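Local coordinates for WbbM protein (Klebsiella pneumoniae, PDB 6U4B) that is a trimeric, bifunctional glycosyltransferase that builds O-antigen polysaccharide and binds magnesium in one of its transferase domains, at residues Ile187-Lys192 with Leu234-Asp239; Leu390-Leu395 with Ile477-Lys482. One frame throughout, in Å; residues are numbered along the deposited sequence.

Contact 1. Residues Ile187-Lys192 with Leu234-Asp239; sequences IAIVEK and LDNLED
I189 drives its CD1 methyl against the backbone of the facing helix at N236 and L237. CD1 lies 3.5 Å from L237 N and 3.6 Å from N236 C. The reach comes from an extended chain: CD1 stands anti to CA (chi2 171°), which stretches the CG1 branch toward the facing helix. The second branch, CG2, meets N236 CB at 3.8 Å. L237 comes in from the flank, and its CB is 4.2 Å from I189 CD1. This is the tight, buried part. I233 and A240, also on helix 220-240, touch I189 too. I254 and I257 of helix 253-272 cover L237.

The other side is looser. N236 forms its partly exposed rim and meets I189 here through its CB. On another face of helix 220-240, buried E238 forms a salt bridge with K75 and packs on F543 of a second subunit.

The nearest CA atoms, those of I189 and N236, are 7.1 Å apart. No hydrogen bond or salt bridge crosses between the segments. The joint between helices 180-193 and 220-240 therefore rests here on shape and apolar burial, with one isoleucine supplying most of the fit.

Contact 2. Residues Leu390-Leu395 with Ile477-Lys482; sequences LFIPQL and IVFNVK
The contact belongs to the glycosyltransferase family 8 part of the chain, where the short helix 392-395 packs against strand 477-479 and the start of helix 481-487. I392 and F479 carry it. The CG2 methyl of I392 sits over one face of the F479 ring in a CH-pi contact, 3.8 Å from the ring centroid and 14° off the ring normal. The other branch of I392 reaches across the ring toward its far end, where CD1 is 3.6 Å from F479 CE1 and 3.7 Å from F479 CZ. Both branches therefore use the same aromatic side chain. CG2 stands anti to the backbone N of I392, while CG1 lies beside that N (chi1 -75°) and leads on to CD1. The isoleucine lies roughly perpendicular to the phenylalanine side chain.

P393 adds a lighter touch. Its CD approaches F479 CE2 obliquely at 4.3 Å. Further along the chain, V481 comes alongside P393, with V481 CG1 4.2 Å from P393 O. The CA atoms of P393 and V481 are 5.4 Å apart, so the backbones come close here too.

All four touching residues are buried, and no hydrogen bond joins the segments. N480 turns the chain from strand to helix: its OD1 caps Q483 N, and its ND2 bonds N426 O. The side chain of I392 is about 9 Å from that of D406, a magnesium ligand, and about 13 Å from the bound magnesium ion, so the contact is near the metal site without being part of it. Strand 402-405 runs antiparallel to 477-479, and its F404 touches both I392 and F479. Helix 489-499 meets P393 through L493, and helix 505-513 packs on L390 and I477.

From the N terminus, the chain first reaches contact 1. It closes a loop of 41 residues, rich in helix, and joins helix 180-193 to helix 220-240 within the DUF4422 range. The chain then runs on through strand 277-285 into the family 8 range. Contact 2 closes a longer loop of 81 residues there, tying helix 392-395 to strand 477-479 and helix 481-487. The loops follow in series and neither nest nor cross. The two contacts lie on opposite sides of the chain's centre, and the centres of contact 1 and contact 2 are about 53 Å apart. Each is internal to its own part of the chain, so neither joins the two parts.

Contact 1. Residues Ile187-Lys192 with Leu234-Asp239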
ATOM      1  N   ILE A 187     -39.575  23.768  33.115  1.00 43.49           N
ATOM      2  CA  ILE A 187     -40.190  24.406  34.277  1.00 49.83           C
ATOM      3  C   ILE A 187     -40.290  23.423  35.436  1.00 49.61           C
ATOM      4  O   ILE A 187     -39.986  23.765  36.587  1.00 48.31           O
ATOM      5  CB  ILE A 187     -41.568  24.988  33.904  1.00 56.59           C
ATOM      6  CG1 ILE A 187     -41.406  26.186  32.970  1.00 59.98           C
ATOM      7  CG2 ILE A 187     -42.349  25.386  35.152  1.00 61.58           C
ATOM      8  CD1 ILE A 187     -40.509  27.273  33.526  1.00 62.74           C
ATOM      9  N   ALA A 188     -40.708  22.186  35.153  1.00 50.88           N
ATOM     10  CA  ALA A 188     -40.823  21.186  36.208  1.00 52.51           C
ATOM     11  C   ALA A 188     -39.478  20.906  36.863  1.00 50.83           C
ATOM     12  O   ALA A 188     -39.417  20.643  38.070  1.00 53.95           O
ATOM     13  CB  ALA A 188     -41.421  19.895  35.646  1.00 52.37           C
ATOM     14  N   ILE A 189     -38.391  20.973  36.093  1.00 44.59           N
ATOM     15  CA  ILE A 189     -37.070  20.701  36.648  1.00 49.56           C
ATOM     16  C   ILE A 189     -36.643  21.816  37.595  1.00 47.02           C
ATOM     17  O   ILE A 189     -36.100  21.553  38.676  1.00 51.05           O
ATOM     18  CB  ILE A 189     -36.057  20.496  35.508  1.00 48.26           C
ATOM     19  CG1 ILE A 189     -36.404  19.230  34.726  1.00 46.28           C
ATOM     20  CG2 ILE A 189     -34.639  20.426  36.052  1.00 46.77           C
ATOM     21  CD1 ILE A 189     -35.610  19.065  33.462  1.00 48.46           C
ATOM     22  N   VAL A 190     -36.878  23.073  37.211  1.00 47.25           N
ATOM     23  CA  VAL A 190     -36.579  24.190  38.105  1.00 50.39           C
ATOM     24  C   VAL A 190     -37.384  24.067  39.391  1.00 54.61           C
ATOM     25  O   VAL A 190     -36.872  24.319  40.487  1.00 56.91           O
ATOM     26  CB  VAL A 190     -36.852  25.529  37.399  1.00 55.07           C
ATOM     27  CG1 VAL A 190     -36.434  26.693  38.292  1.00 53.14           C
ATOM     28  CG2 VAL A 190     -36.133  25.587  36.063  1.00 52.70           C
ATOM     29  N   GLU A 191     -38.655  23.670  39.276  1.00 55.94           N
ATOM     30  CA  GLU A 191     -39.497  23.508  40.456  1.00 65.98           C
ATOM     31  C   GLU A 191     -38.956  22.427  41.384  1.00 66.53           C
ATOM     32  O   GLU A 191     -38.885  22.624  42.602  1.00 67.76           O
ATOM     33  CB  GLU A 191     -40.931  23.179  40.037  1.00 68.85           C
ATOM     34  CG  GLU A 191     -41.658  24.303  39.321  1.00 68.44           C
ATOM     35  CD  GLU A 191     -42.271  25.295  40.281  1.00 75.26           C
ATOM     36  OE1 GLU A 191     -42.044  25.160  41.502  1.00 81.31           O
ATOM     37  OE2 GLU A 191     -42.987  26.206  39.818  1.00 78.65           O
ATOM     38  N   LYS A 192     -38.565  21.281  40.826  1.00 65.33           N
ATOM     39  CA  LYS A 192     -38.068  20.185  41.654  1.00 67.58           C
ATOM     40  C   LYS A 192     -36.699  20.507  42.239  1.00 63.89           C
ATOM     41  O   LYS A 192     -36.483  20.369  43.447  1.00 64.98           O
ATOM     42  CB  LYS A 192     -38.005  18.894  40.841  1.00 73.39           C
ATOM     43  CG  LYS A 192     -37.297  17.761  41.568  1.00 84.02           C
ATOM     44  CD  LYS A 192     -36.923  16.621  40.636  1.00 90.53           C
ATOM     45  CE  LYS A 192     -38.149  15.864  40.157  1.00 97.45           C
ATOM     46  NZ  LYS A 192     -37.765  14.698  39.308  1.00100.59           N
ATOM     47  N   LEU A 234     -30.199  22.334  32.583  1.00 38.92           N
ATOM     48  CA  LEU A 234     -30.080  21.835  31.219  1.00 40.02           C
ATOM     49  C   LEU A 234     -29.605  20.385  31.189  1.00 36.73           C
ATOM     50  O   LEU A 234     -30.037  19.616  30.324  1.00 36.09           O
ATOM     51  CB  LEU A 234     -29.147  22.736  30.407  1.00 40.63           C
ATOM     52  CG  LEU A 234     -29.592  24.199  30.267  1.00 41.94           C
ATOM     53  CD1 LEU A 234     -28.653  24.980  29.355  1.00 31.50           C
ATOM     54  CD2 LEU A 234     -31.035  24.294  29.774  1.00 36.24           C
ATOM     55  N   ASP A 235     -28.737  19.991  32.127  1.00 34.01           N
ATOM     56  CA  ASP A 235     -28.344  18.588  32.227  1.00 41.64           C
ATOM     57  C   ASP A 235     -29.560  17.694  32.437  1.00 45.04           C
ATOM     58  O   ASP A 235     -29.730  16.682  31.747  1.00 38.77           O
ATOM     59  CB  ASP A 235     -27.344  18.387  33.367  1.00 45.64           C
ATOM     60  CG  ASP A 235     -25.984  18.975  33.069  1.00 51.87           C
ATOM     61  OD1 ASP A 235     -25.292  19.374  34.030  1.00 54.29           O
ATOM     62  OD2 ASP A 235     -25.613  19.056  31.878  1.00 54.62           O
ATOM     63  N   ASN A 236     -30.419  18.054  33.393  1.00 43.97           N
ATOM     64  CA  ASN A 236     -31.630  17.276  33.620  1.00 43.25           C
ATOM     65  C   ASN A 236     -32.599  17.401  32.454  1.00 41.06           C
ATOM     66  O   ASN A 236     -33.339  16.454  32.162  1.00 43.03           O
ATOM     67  CB  ASN A 236     -32.305  17.711  34.921  1.00 47.20           C
ATOM     68  CG  ASN A 236     -31.554  17.246  36.155  1.00 53.04           C
ATOM     69  OD1 ASN A 236     -30.325  17.231  36.178  1.00 57.86           O
ATOM     70  ND2 ASN A 236     -32.294  16.856  37.187  1.00 55.28           N
ATOM     71  N   LEU A 237     -32.607  18.553  31.776  1.00 34.91           N
ATOM     72  CA  LEU A 237     -33.508  18.737  30.643  1.00 36.23           C
ATOM     73  C   LEU A 237     -33.210  17.739  29.532  1.00 41.43           C
ATOM     74  O   LEU A 237     -34.128  17.269  28.847  1.00 42.40           O
ATOM     75  CB  LEU A 237     -33.406  20.168  30.120  1.00 36.47           C
ATOM     76  CG  LEU A 237     -34.400  20.526  29.015  1.00 38.43           C
ATOM     77  CD1 LEU A 237     -35.830  20.392  29.522  1.00 40.29           C
ATOM     78  CD2 LEU A 237     -34.141  21.928  28.484  1.00 35.32           C
ATOM     79  N   GLU A 238     -31.931  17.402  29.339  1.00 37.14           N
ATOM     80  CA  GLU A 238     -31.570  16.432  28.310  1.00 44.14           C
ATOM     81  C   GLU A 238     -32.216  15.075  28.565  1.00 45.81           C
ATOM     82  O   GLU A 238     -32.541  14.356  27.614  1.00 42.03           O
ATOM     83  CB  GLU A 238     -30.051  16.281  28.233  1.00 42.15           C
ATOM     84  CG  GLU A 238     -29.305  17.537  27.817  1.00 42.16           C
ATOM     85  CD  GLU A 238     -27.910  17.231  27.300  1.00 44.59           C
ATOM     86  OE1 GLU A 238     -27.228  18.163  26.830  1.00 47.02           O
ATOM     87  OE2 GLU A 238     -27.498  16.053  27.359  1.00 46.29           O
ATOM     88  N   ASP A 239     -32.408  14.708  29.833  1.00 45.88           N
ATOM     89  CA  ASP A 239     -33.037  13.434  30.160  1.00 44.20           C
ATOM     90  C   ASP A 239     -34.556  13.487  30.069  1.00 45.74           C
ATOM     91  O   ASP A 239     -35.191  12.431  29.969  1.00 45.30           O
ATOM     92  CB  ASP A 239     -32.635  12.991  31.570  1.00 48.42           C
ATOM     93  CG  ASP A 239     -31.167  12.618  31.671  1.00 59.03           C
ATOM     94  OD1 ASP A 239     -30.655  11.949  30.751  1.00 60.58           O
ATOM     95  OD2 ASP A 239     -30.525  12.995  32.674  1.00 63.12           O
TER

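Contact 2. Residues Leu390-Leu395 with Ile477-Lys482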
ATOM      1  N   LEU A 390      -3.620  36.604  -4.584  1.00 44.48           N
ATOM      2  CA  LEU A 390      -3.467  38.018  -4.259  1.00 42.61           C
ATOM      3  C   LEU A 390      -3.699  38.307  -2.783  1.00 45.78           C
ATOM      4  O   LEU A 390      -3.191  39.310  -2.273  1.00 46.74           O
ATOM      5  CB  LEU A 390      -4.433  38.861  -5.093  1.00 40.35           C
ATOM      6  CG  LEU A 390      -4.344  38.734  -6.611  1.00 45.87           C
ATOM      7  CD1 LEU A 390      -5.324  39.691  -7.274  1.00 47.78           C
ATOM      8  CD2 LEU A 390      -2.926  38.995  -7.088  1.00 43.84           C
ATOM      9  N   PHE A 391      -4.448  37.458  -2.087  1.00 48.56           N
ATOM     10  CA  PHE A 391      -4.805  37.702  -0.697  1.00 46.24           C
ATOM     11  C   PHE A 391      -3.853  37.041   0.287  1.00 42.07           C
ATOM     12  O   PHE A 391      -4.069  37.146   1.500  1.00 43.01           O
ATOM     13  CB  PHE A 391      -6.240  37.230  -0.441  1.00 43.32           C
ATOM     14  CG  PHE A 391      -7.264  37.971  -1.251  1.00 48.20           C
ATOM     15  CD1 PHE A 391      -7.648  37.505  -2.499  1.00 46.74           C
ATOM     16  CD2 PHE A 391      -7.823  39.147  -0.777  1.00 51.06           C
ATOM     17  CE1 PHE A 391      -8.579  38.192  -3.252  1.00 49.13           C
ATOM     18  CE2 PHE A 391      -8.759  39.842  -1.529  1.00 52.15           C
ATOM     19  CZ  PHE A 391      -9.137  39.363  -2.768  1.00 53.93           C
ATOM     20  N   ILE A 392      -2.805  36.373  -0.209  1.00 36.78           N
ATOM     21  CA  ILE A 392      -1.848  35.725   0.693  1.00 37.42           C
ATOM     22  C   ILE A 392      -1.163  36.717   1.625  1.00 41.19           C
ATOM     23  O   ILE A 392      -1.076  36.429   2.829  1.00 43.75           O
ATOM     24  CB  ILE A 392      -0.859  34.871  -0.115  1.00 41.56           C
ATOM     25  CG1 ILE A 392      -1.552  33.589  -0.582  1.00 46.22           C
ATOM     26  CG2 ILE A 392       0.379  34.552   0.712  1.00 36.46           C
ATOM     27  CD1 ILE A 392      -0.807  32.838  -1.668  1.00 48.47           C
ATOM     28  N   PRO A 393      -0.673  37.877   1.178  1.00 44.35           N
ATOM     29  CA  PRO A 393      -0.043  38.808   2.133  1.00 44.88           C
ATOM     30  C   PRO A 393      -0.984  39.332   3.208  1.00 46.32           C
ATOM     31  O   PRO A 393      -0.505  39.815   4.242  1.00 46.42           O
ATOM     32  CB  PRO A 393       0.470  39.946   1.236  1.00 44.82           C
ATOM     33  CG  PRO A 393      -0.321  39.834  -0.017  1.00 44.15           C
ATOM     34  CD  PRO A 393      -0.556  38.373  -0.205  1.00 40.04           C
ATOM     35  N   GLN A 394      -2.301  39.254   3.012  1.00 45.78           N
ATOM     36  CA  GLN A 394      -3.229  39.732   4.032  1.00 43.39           C
ATOM     37  C   GLN A 394      -3.600  38.636   5.027  1.00 43.88           C
ATOM     38  O   GLN A 394      -3.471  38.826   6.240  1.00 43.75           O
ATOM     39  CB  GLN A 394      -4.491  40.302   3.377  1.00 44.27           C
ATOM     40  CG  GLN A 394      -5.443  41.001   4.348  1.00 59.65           C
ATOM     41  CD  GLN A 394      -4.904  42.331   4.860  1.00 72.71           C
ATOM     42  OE1 GLN A 394      -3.836  42.787   4.446  1.00 80.94           O
ATOM     43  NE2 GLN A 394      -5.647  42.960   5.764  1.00 75.18           N
ATOM     44  N   LEU A 395      -4.057  37.483   4.533  1.00 44.45           N
ATOM     45  CA  LEU A 395      -4.459  36.402   5.428  1.00 43.55           C
ATOM     46  C   LEU A 395      -3.271  35.861   6.216  1.00 44.76           C
ATOM     47  O   LEU A 395      -3.405  35.515   7.396  1.00 43.01           O
ATOM     48  CB  LEU A 395      -5.126  35.284   4.630  1.00 42.29           C
ATOM     49  CG  LEU A 395      -5.677  34.113   5.447  1.00 44.09           C
ATOM     50  CD1 LEU A 395      -6.808  34.585   6.353  1.00 46.36           C
ATOM     51  CD2 LEU A 395      -6.140  32.982   4.539  1.00 43.30           C
ATOM     52  N   ILE A 477       5.233  29.891  -5.674  1.00 37.00           N
ATOM     53  CA  ILE A 477       5.704  31.217  -5.294  1.00 37.01           C
ATOM     54  C   ILE A 477       6.088  31.204  -3.823  1.00 38.20           C
ATOM     55  O   ILE A 477       5.290  30.795  -2.974  1.00 40.18           O
ATOM     56  CB  ILE A 477       4.636  32.305  -5.538  1.00 38.45           C
ATOM     57  CG1 ILE A 477       4.114  32.266  -6.975  1.00 42.74           C
ATOM     58  CG2 ILE A 477       5.206  33.676  -5.225  1.00 37.17           C
ATOM     59  CD1 ILE A 477       2.937  33.189  -7.217  1.00 41.52           C
ATOM     60  N   VAL A 478       7.293  31.671  -3.518  1.00 40.45           N
ATOM     61  CA  VAL A 478       7.688  31.942  -2.142  1.00 40.70           C
ATOM     62  C   VAL A 478       7.359  33.402  -1.855  1.00 41.61           C
ATOM     63  O   VAL A 478       8.002  34.309  -2.388  1.00 40.78           O
ATOM     64  CB  VAL A 478       9.172  31.651  -1.901  1.00 41.46           C
ATOM     65  CG1 VAL A 478       9.514  31.884  -0.435  1.00 37.00           C
ATOM     66  CG2 VAL A 478       9.507  30.225  -2.315  1.00 41.10           C
ATOM     67  N   PHE A 479       6.352  33.628  -1.021  1.00 38.76           N
ATOM     68  CA  PHE A 479       5.962  34.979  -0.654  1.00 43.56           C
ATOM     69  C   PHE A 479       6.860  35.496   0.462  1.00 43.97           C
ATOM     70  O   PHE A 479       7.002  34.850   1.505  1.00 43.89           O
ATOM     71  CB  PHE A 479       4.500  35.016  -0.209  1.00 41.04           C
ATOM     72  CG  PHE A 479       3.516  34.969  -1.343  1.00 36.90           C
ATOM     73  CD1 PHE A 479       3.255  33.783  -2.007  1.00 37.43           C
ATOM     74  CD2 PHE A 479       2.842  36.112  -1.736  1.00 35.60           C
ATOM     75  CE1 PHE A 479       2.346  33.742  -3.048  1.00 38.11           C
ATOM     76  CE2 PHE A 479       1.933  36.076  -2.773  1.00 35.91           C
ATOM     77  CZ  PHE A 479       1.684  34.891  -3.431  1.00 32.82           C
ATOM     78  N   ASN A 480       7.476  36.657   0.237  1.00 38.83           N
ATOM     79  CA  ASN A 480       8.171  37.380   1.300  1.00 42.74           C
ATOM     80  C   ASN A 480       7.134  38.250   2.003  1.00 48.15           C
ATOM     81  O   ASN A 480       7.037  39.462   1.790  1.00 51.69           O
ATOM     82  CB  ASN A 480       9.325  38.202   0.738  1.00 37.78           C
ATOM     83  CG  ASN A 480      10.186  38.822   1.824  1.00 44.86           C
ATOM     84  OD1 ASN A 480       9.810  38.848   2.997  1.00 48.57           O
ATOM     85  ND2 ASN A 480      11.349  39.331   1.435  1.00 48.40           N
ATOM     86  N   VAL A 481       6.336  37.600   2.855  1.00 41.48           N
ATOM     87  CA  VAL A 481       5.202  38.274   3.481  1.00 43.33           C
ATOM     88  C   VAL A 481       5.673  39.439   4.340  1.00 44.63           C
ATOM     89  O   VAL A 481       5.075  40.523   4.318  1.00 41.21           O
ATOM     90  CB  VAL A 481       4.367  37.270   4.297  1.00 45.34           C
ATOM     91  CG1 VAL A 481       3.214  37.978   4.991  1.00 46.12           C
ATOM     92  CG2 VAL A 481       3.846  36.159   3.399  1.00 37.22           C
ATOM     93  N   LYS A 482       6.754  39.242   5.103  1.00 47.37           N
ATOM     94  CA  LYS A 482       7.248  40.304   5.976  1.00 54.59           C
ATOM     95  C   LYS A 482       7.565  41.570   5.189  1.00 55.75           C
ATOM     96  O   LYS A 482       7.260  42.681   5.638  1.00 55.01           O
ATOM     97  CB  LYS A 482       8.481  39.830   6.747  1.00 59.80           C
ATOM     98  CG  LYS A 482       9.206  40.956   7.474  1.00 64.91           C
ATOM     99  CD  LYS A 482       9.560  40.584   8.904  1.00 70.71           C
ATOM    100  CE  LYS A 482      10.649  39.529   8.958  1.00 73.37           C
ATOM    101  NZ  LYS A 482      11.077  39.265  10.361  1.00 77.47           N
TER